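Local coordinates for protein endoglucanase (Uncultured bacterium, PDB 3X17) that probably hydrolyses internal beta-1,4-glucosidic bonds of cellulose, as a family 9 endoglucanase with an (alpha/alpha)6 barrel and an N-terminal Ig-like domain, at residues A[194-199]-A[384-389]; A[287-290]-A[295-298]. One frame throughout, in Å; residues are numbered along the deposited sequence.

Contact 1: A[194-199]-A[384-389]; sequences LLKAYE and YFDYVT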
loop_
_atom_site.group_PDB
_atom_site.type_symbol
_atom_site.label_atom_id
_atom_site.label_comp_id
_atom_site.label_asym_id
_atom_site.label_seq_id
_atom_site.Cartn_x
_atom_site.Cartn_y
_atom_site.Cartn_z
ATOM N N LEU A 194 3.053 -6.193 -4.901
ATOM C CA LEU A 194 3.383 -5.761 -6.264
ATOM C C LEU A 194 3.292 -6.941 -7.235
ATOM O O LEU A 194 2.804 -6.804 -8.365
ATOM C CB LEU A 194 4.767 -5.102 -6.326
ATOM C CG LEU A 194 5.010 -3.920 -5.370
ATOM C CD1 LEU A 194 6.471 -3.428 -5.524
ATOM C CD2 LEU A 194 4.031 -2.731 -5.579
ATOM N N LEU A 195 3.705 -8.114 -6.778
ATOM C CA LEU A 195 3.704 -9.277 -7.649
ATOM C C LEU A 195 2.270 -9.600 -8.055
ATOM O O LEU A 195 1.996 -9.935 -9.211
ATOM C CB LEU A 195 4.315 -10.498 -6.945
ATOM C CG LEU A 195 5.840 -10.645 -7.019
ATOM C CD1 LEU A 195 6.259 -11.778 -6.089
ATOM C CD2 LEU A 195 6.324 -10.936 -8.448
ATOM N N LYS A 196 1.357 -9.491 -7.096
ATOM C CA LYS A 196 -0.047 -9.837 -7.320
ATOM C C LYS A 196 -0.699 -8.820 -8.235
ATOM O O LYS A 196 -1.569 -9.166 -9.026
ATOM C CB LYS A 196 -0.776 -9.863 -5.970
ATOM C CG LYS A 196 -2.034 -10.672 -5.957
ATOM C CD LYS A 196 -1.779 -12.116 -6.393
ATOM C CE LYS A 196 -3.079 -12.695 -6.958
ATOM N NZ LYS A 196 -2.802 -13.986 -7.666
ATOM N N ALA A 197 -0.366 -7.540 -8.041
ATOM C CA ALA A 197 -0.779 -6.504 -8.973
ATOM C C ALA A 197 -0.396 -6.898 -10.403
ATOM O O ALA A 197 -1.183 -6.715 -11.335
ATOM C CB ALA A 197 -0.143 -5.167 -8.616
ATOM N N TYR A 198 0.854 -7.301 -10.586
ATOM C CA TYR A 198 1.307 -7.629 -11.910
ATOM C C TYR A 198 0.598 -8.865 -12.435
ATOM O O TYR A 198 0.131 -8.878 -13.559
ATOM C CB TYR A 198 2.817 -7.833 -11.992
ATOM C CG TYR A 198 3.213 -8.400 -13.353
ATOM C CD1 TYR A 198 3.335 -7.558 -14.471
ATOM C CD2 TYR A 198 3.280 -9.774 -13.557
ATOM C CE1 TYR A 198 3.644 -8.071 -15.725
ATOM C CE2 TYR A 198 3.524 -10.303 -14.826
ATOM C CZ TYR A 198 3.698 -9.448 -15.895
ATOM O OH TYR A 198 3.958 -9.973 -17.117
ATOM N N GLU A 199 0.477 -9.882 -11.596
ATOM C CA GLU A 199 -0.154 -11.140 -11.981
ATOM C C GLU A 199 -1.602 -10.955 -12.451
ATOM O O GLU A 199 -2.027 -11.566 -13.411
ATOM C CB GLU A 199 -0.135 -12.111 -10.792
ATOM C CG GLU A 199 -0.534 -13.537 -11.156
ATOM C CD GLU A 199 -0.156 -14.515 -10.074
ATOM O OE1 GLU A 199 -0.402 -14.220 -8.877
ATOM O OE2 GLU A 199 0.365 -15.601 -10.414
ATOM N N TYR A 384 -5.239 -17.245 0.904
ATOM C CA TYR A 384 -6.634 -17.566 0.585
ATOM C C TYR A 384 -6.863 -17.435 -0.913
ATOM O O TYR A 384 -7.342 -18.362 -1.555
ATOM C CB TYR A 384 -7.577 -16.602 1.305
ATOM C CG TYR A 384 -7.947 -17.029 2.696
ATOM C CD1 TYR A 384 -7.097 -16.792 3.778
ATOM C CD2 TYR A 384 -9.202 -17.568 2.952
ATOM C CE1 TYR A 384 -7.474 -17.153 5.088
ATOM C CE2 TYR A 384 -9.588 -17.897 4.233
ATOM C CZ TYR A 384 -8.724 -17.717 5.292
ATOM O OH TYR A 384 -9.164 -18.049 6.556
ATOM N N PHE A 385 -6.471 -16.290 -1.469
ATOM C CA PHE A 385 -6.783 -15.965 -2.854
ATOM C C PHE A 385 -6.015 -16.858 -3.810
ATOM O O PHE A 385 -6.550 -17.272 -4.831
ATOM C CB PHE A 385 -6.490 -14.490 -3.151
ATOM C CG PHE A 385 -7.049 -14.004 -4.476
ATOM C CD1 PHE A 385 -8.427 -13.759 -4.627
ATOM C CD2 PHE A 385 -6.215 -13.835 -5.573
ATOM C CE1 PHE A 385 -8.949 -13.379 -5.858
ATOM C CE2 PHE A 385 -6.721 -13.394 -6.787
ATOM C CZ PHE A 385 -8.100 -13.157 -6.929
ATOM N N ASP A 386 -4.741 -17.117 -3.506
ATOM C CA ASP A 386 -3.866 -17.828 -4.440
ATOM C C ASP A 386 -4.191 -19.317 -4.442
ATOM O O ASP A 386 -4.197 -19.965 -5.490
ATOM C CB ASP A 386 -2.390 -17.617 -4.094
ATOM C CG ASP A 386 -1.852 -16.310 -4.641
ATOM O OD1 ASP A 386 -2.619 -15.618 -5.360
ATOM O OD2 ASP A 386 -0.709 -15.930 -4.296
ATOM N N TYR A 387 -4.498 -19.853 -3.271
ATOM C CA TYR A 387 -5.057 -21.193 -3.185
ATOM C C TYR A 387 -6.330 -21.405 -4.055
ATOM O O TYR A 387 -6.359 -22.289 -4.912
ATOM C CB TYR A 387 -5.376 -21.539 -1.737
ATOM C CG TYR A 387 -5.771 -23.000 -1.547
ATOM C CD1 TYR A 387 -6.973 -23.493 -2.070
ATOM C CD2 TYR A 387 -4.983 -23.855 -0.782
ATOM C CE1 TYR A 387 -7.363 -24.814 -1.866
ATOM C CE2 TYR A 387 -5.365 -25.176 -0.557
ATOM C CZ TYR A 387 -6.543 -25.661 -1.124
ATOM O OH TYR A 387 -6.897 -26.988 -0.919
ATOM N N VAL A 388 -7.362 -20.587 -3.812
ATOM C CA VAL A 388 -8.588 -20.589 -4.604
ATOM C C VAL A 388 -8.329 -20.405 -6.114
ATOM O O VAL A 388 -8.807 -21.207 -6.917
ATOM C CB VAL A 388 -9.652 -19.555 -4.053
ATOM C CG1 VAL A 388 -10.818 -19.419 -5.013
ATOM C CG2 VAL A 388 -10.177 -19.993 -2.654
ATOM N N THR A 389 -7.527 -19.412 -6.506
ATOM C CA THR A 389 -7.397 -19.081 -7.934
ATOM C C THR A 389 -6.285 -19.796 -8.683
ATOM O O THR A 389 -6.264 -19.775 -9.905
ATOM C CB THR A 389 -7.266 -17.600 -8.190
ATOM O OG1 THR A 389 -6.062 -17.102 -7.559
ATOM C CG2 THR A 389 -8.514 -16.874 -7.639
HETATM O O HOH W 1 -4.725 -15.171 -9.098
#
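A buried salt-bridge network built on K196, D386 and E199 spans the gap between two barrel helices, with K196 NZ reaching D386 OD1 at 2.8 Å. The lysine meets that oxygen on its syn side, 24° out of the carboxylate plane. Its second acidic partner sits one turn along its own helix: E199 OE1 lies 2.7 Å from K196 NZ, which comes in from above the carboxylate plane. A water completes the grip, accepting from K196 NZ and donating to T389 OG1, which in turn donates a hydrogen bond to F385 O. That carbonyl takes T389 N and T389 OG1 from opposite faces of its plane.

The helices belong to the (alpha/alpha)6 barrel of the glycoside hydrolase family 9 domain. They run in roughly the same direction, with the axes of the two segments 13.1 Å apart at an angle of 33°, so the long K196 side chain does most of the bridging. K196 leaves its helix with CG anti to the backbone N (chi1 -158°) and bends at chi2, which carries CE to the edge of the F385 ring, 3.6 Å from F385 CD2. On one face of the same ring lies T389 CG2, offset toward the rim, and the F448 ring stacks on F385.

E199 OE1 and D386 OD1 come within 4.4 Å of each other, a like-charge approach that the ammonium group between them would be expected to ease. R287 adds a salt bridge to E199 OE1. Two carboxylates on the buried ammonium would be expected to stabilise its charge, though R287 shares E199 OE1.

Contact 2: A[287-290]-A[295-298]; sequences RIFA and AFAR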
loop_
_atom_site.group_PDB
_atom_site.type_symbol
_atom_site.label_atom_id
_atom_site.label_comp_id
_atom_site.label_asym_id
_atom_site.label_seq_id
_atom_site.Cartn_x
_atom_site.Cartn_y
_atom_site.Cartn_z
ATOM N N ARG A 287 6.817 -18.444 -9.451
ATOM C CA ARG A 287 5.730 -18.684 -10.352
ATOM C C ARG A 287 5.668 -17.574 -11.367
ATOM O O ARG A 287 5.472 -17.807 -12.514
ATOM C CB ARG A 287 4.411 -18.783 -9.589
ATOM C CG ARG A 287 3.167 -18.654 -10.417
ATOM C CD ARG A 287 2.122 -17.819 -9.738
ATOM N NE ARG A 287 1.976 -18.241 -8.386
ATOM C CZ ARG A 287 1.545 -17.513 -7.372
ATOM N NH1 ARG A 287 1.155 -16.285 -7.513
ATOM N NH2 ARG A 287 1.492 -18.073 -6.203
ATOM N N ILE A 288 5.849 -16.359 -10.925
ATOM C CA ILE A 288 5.556 -15.228 -11.775
ATOM C C ILE A 288 6.714 -14.900 -12.730
ATOM O O ILE A 288 6.480 -14.413 -13.844
ATOM C CB ILE A 288 5.119 -14.007 -10.925
ATOM C CG1 ILE A 288 3.727 -14.232 -10.348
ATOM C CG2 ILE A 288 5.115 -12.740 -11.722
ATOM C CD1 ILE A 288 3.388 -13.263 -9.234
ATOM N N PHE A 289 7.957 -15.153 -12.311
ATOM C CA PHE A 289 9.123 -14.732 -13.118
ATOM C C PHE A 289 9.454 -15.808 -14.135
ATOM O O PHE A 289 10.396 -15.647 -14.900
ATOM C CB PHE A 289 10.378 -14.497 -12.247
ATOM C CG PHE A 289 10.478 -13.117 -11.681
ATOM C CD1 PHE A 289 9.816 -12.790 -10.503
ATOM C CD2 PHE A 289 11.271 -12.148 -12.308
ATOM C CE1 PHE A 289 9.883 -11.496 -9.982
ATOM C CE2 PHE A 289 11.346 -10.849 -11.791
ATOM C CZ PHE A 289 10.673 -10.538 -10.605
ATOM N N ALA A 290 8.777 -16.954 -14.046
ATOM C CA ALA A 290 9.134 -18.110 -14.874
ATOM C C ALA A 290 9.250 -17.831 -16.392
ATOM O O ALA A 290 10.212 -18.261 -17.007
ATOM C CB ALA A 290 8.209 -19.303 -14.603
ATOM N N ALA A 295 16.317 -18.687 -14.504
ATOM C CA ALA A 295 17.374 -18.813 -13.496
ATOM C C ALA A 295 17.003 -18.061 -12.185
ATOM O O ALA A 295 17.254 -18.533 -11.085
ATOM C CB ALA A 295 18.683 -18.267 -14.050
ATOM N N PHE A 296 16.442 -16.872 -12.312
ATOM C CA PHE A 296 16.008 -16.140 -11.132
ATOM C C PHE A 296 14.827 -16.830 -10.476
ATOM O O PHE A 296 14.776 -16.958 -9.260
ATOM C CB PHE A 296 15.657 -14.693 -11.490
ATOM C CG PHE A 296 15.157 -13.902 -10.334
ATOM C CD1 PHE A 296 16.048 -13.404 -9.396
ATOM C CD2 PHE A 296 13.789 -13.809 -10.081
ATOM C CE1 PHE A 296 15.590 -12.692 -8.276
ATOM C CE2 PHE A 296 13.315 -13.092 -8.974
ATOM C CZ PHE A 296 14.227 -12.556 -8.055
ATOM N N ALA A 297 13.874 -17.268 -11.293
ATOM C CA ALA A 297 12.808 -18.157 -10.842
ATOM C C ALA A 297 13.265 -19.331 -9.972
ATOM O O ALA A 297 12.694 -19.552 -8.909
ATOM C CB ALA A 297 11.993 -18.676 -12.033
ATOM N N ARG A 298 14.202 -20.139 -10.470
ATOM C CA ARG A 298 14.780 -21.264 -9.706
ATOM C C ARG A 298 15.361 -20.814 -8.385
ATOM O O ARG A 298 15.303 -21.541 -7.384
ATOM C CB ARG A 298 15.929 -21.939 -10.487
ATOM C CG ARG A 298 15.457 -22.855 -11.609
ATOM C CD ARG A 298 16.642 -23.424 -12.396
ATOM N NE ARG A 298 16.219 -23.708 -13.755
ATOM C CZ ARG A 298 16.601 -23.016 -14.818
ATOM N NH1 ARG A 298 17.549 -22.096 -14.714
ATOM N NH2 ARG A 298 16.088 -23.310 -16.001
#
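F296 drives its ring edge into the face of F289, an edge-to-face aromatic pair inside a helical hairpin of the (alpha/alpha)6 barrel. Helix 272-288 gives way to a short connection, and helix 294-312 follows, so the two rings meet just across the turn. Their centroids are 4.8 Å apart and the planes stand at 59°, tilted well short of perpendicular. F296 CE2 sits over the centre of the F289 ring, 3.7 Å above its plane, while the neighbouring F296 CD2 lies nearer the ring's root, 3.7 Å from F289 CG.

The two side chains reach this meeting by different first torsions. In F289, CG is anti to the carbonyl carbon (chi1 -87°), and the ring presents a face to the second helix. In F296, CG takes the position anti to the backbone N (chi1 178°), which sends the ring across toward F289, where its CD2–CE2 edge leads. Both rings are buried, and helix 221-235 contributes to their surroundings: L223 and V226 touch F289, F234 touches F296, and R227 makes a cation-pi contact with the F296 ring. L195 of helix 184-200 also packs on F289.

An alanine in place of F289 removes the face under the F296 edge and would probably leave a gap facing helices 184-200 and 221-235, with F296 free to shift.

Beyond the rings, A297 packs beside the turn. Its small side chain allows a close approach of the chain, with the CA atoms of A290 and A297 only 5.5 Å apart. A297 CB lies 4.5 Å from F289 CB and comes closer still to the backbone of the next residue, 4.1 Å from A290 CA.

In the fold
The centres of contacts 1 and 2 are 16 Å apart, and along the chain contact 2 is nested inside the long loop that contact 1 closes. R287 ties the two together: its NH1 forms a salt bridge of 2.9 Å with E199 OE1, linking helix 272-288 to the charged cluster of contact 1, and its NH2 pairs with E346. Beside it, I288 packs on helix 184-200, with I288 CD1 3.6 Å from L195 O. Thus contact 1 joins barrel helices distant in sequence, whereas contact 2 closes a local hairpin. The F289 side chain lies about 9 Å from a bound calcium ion.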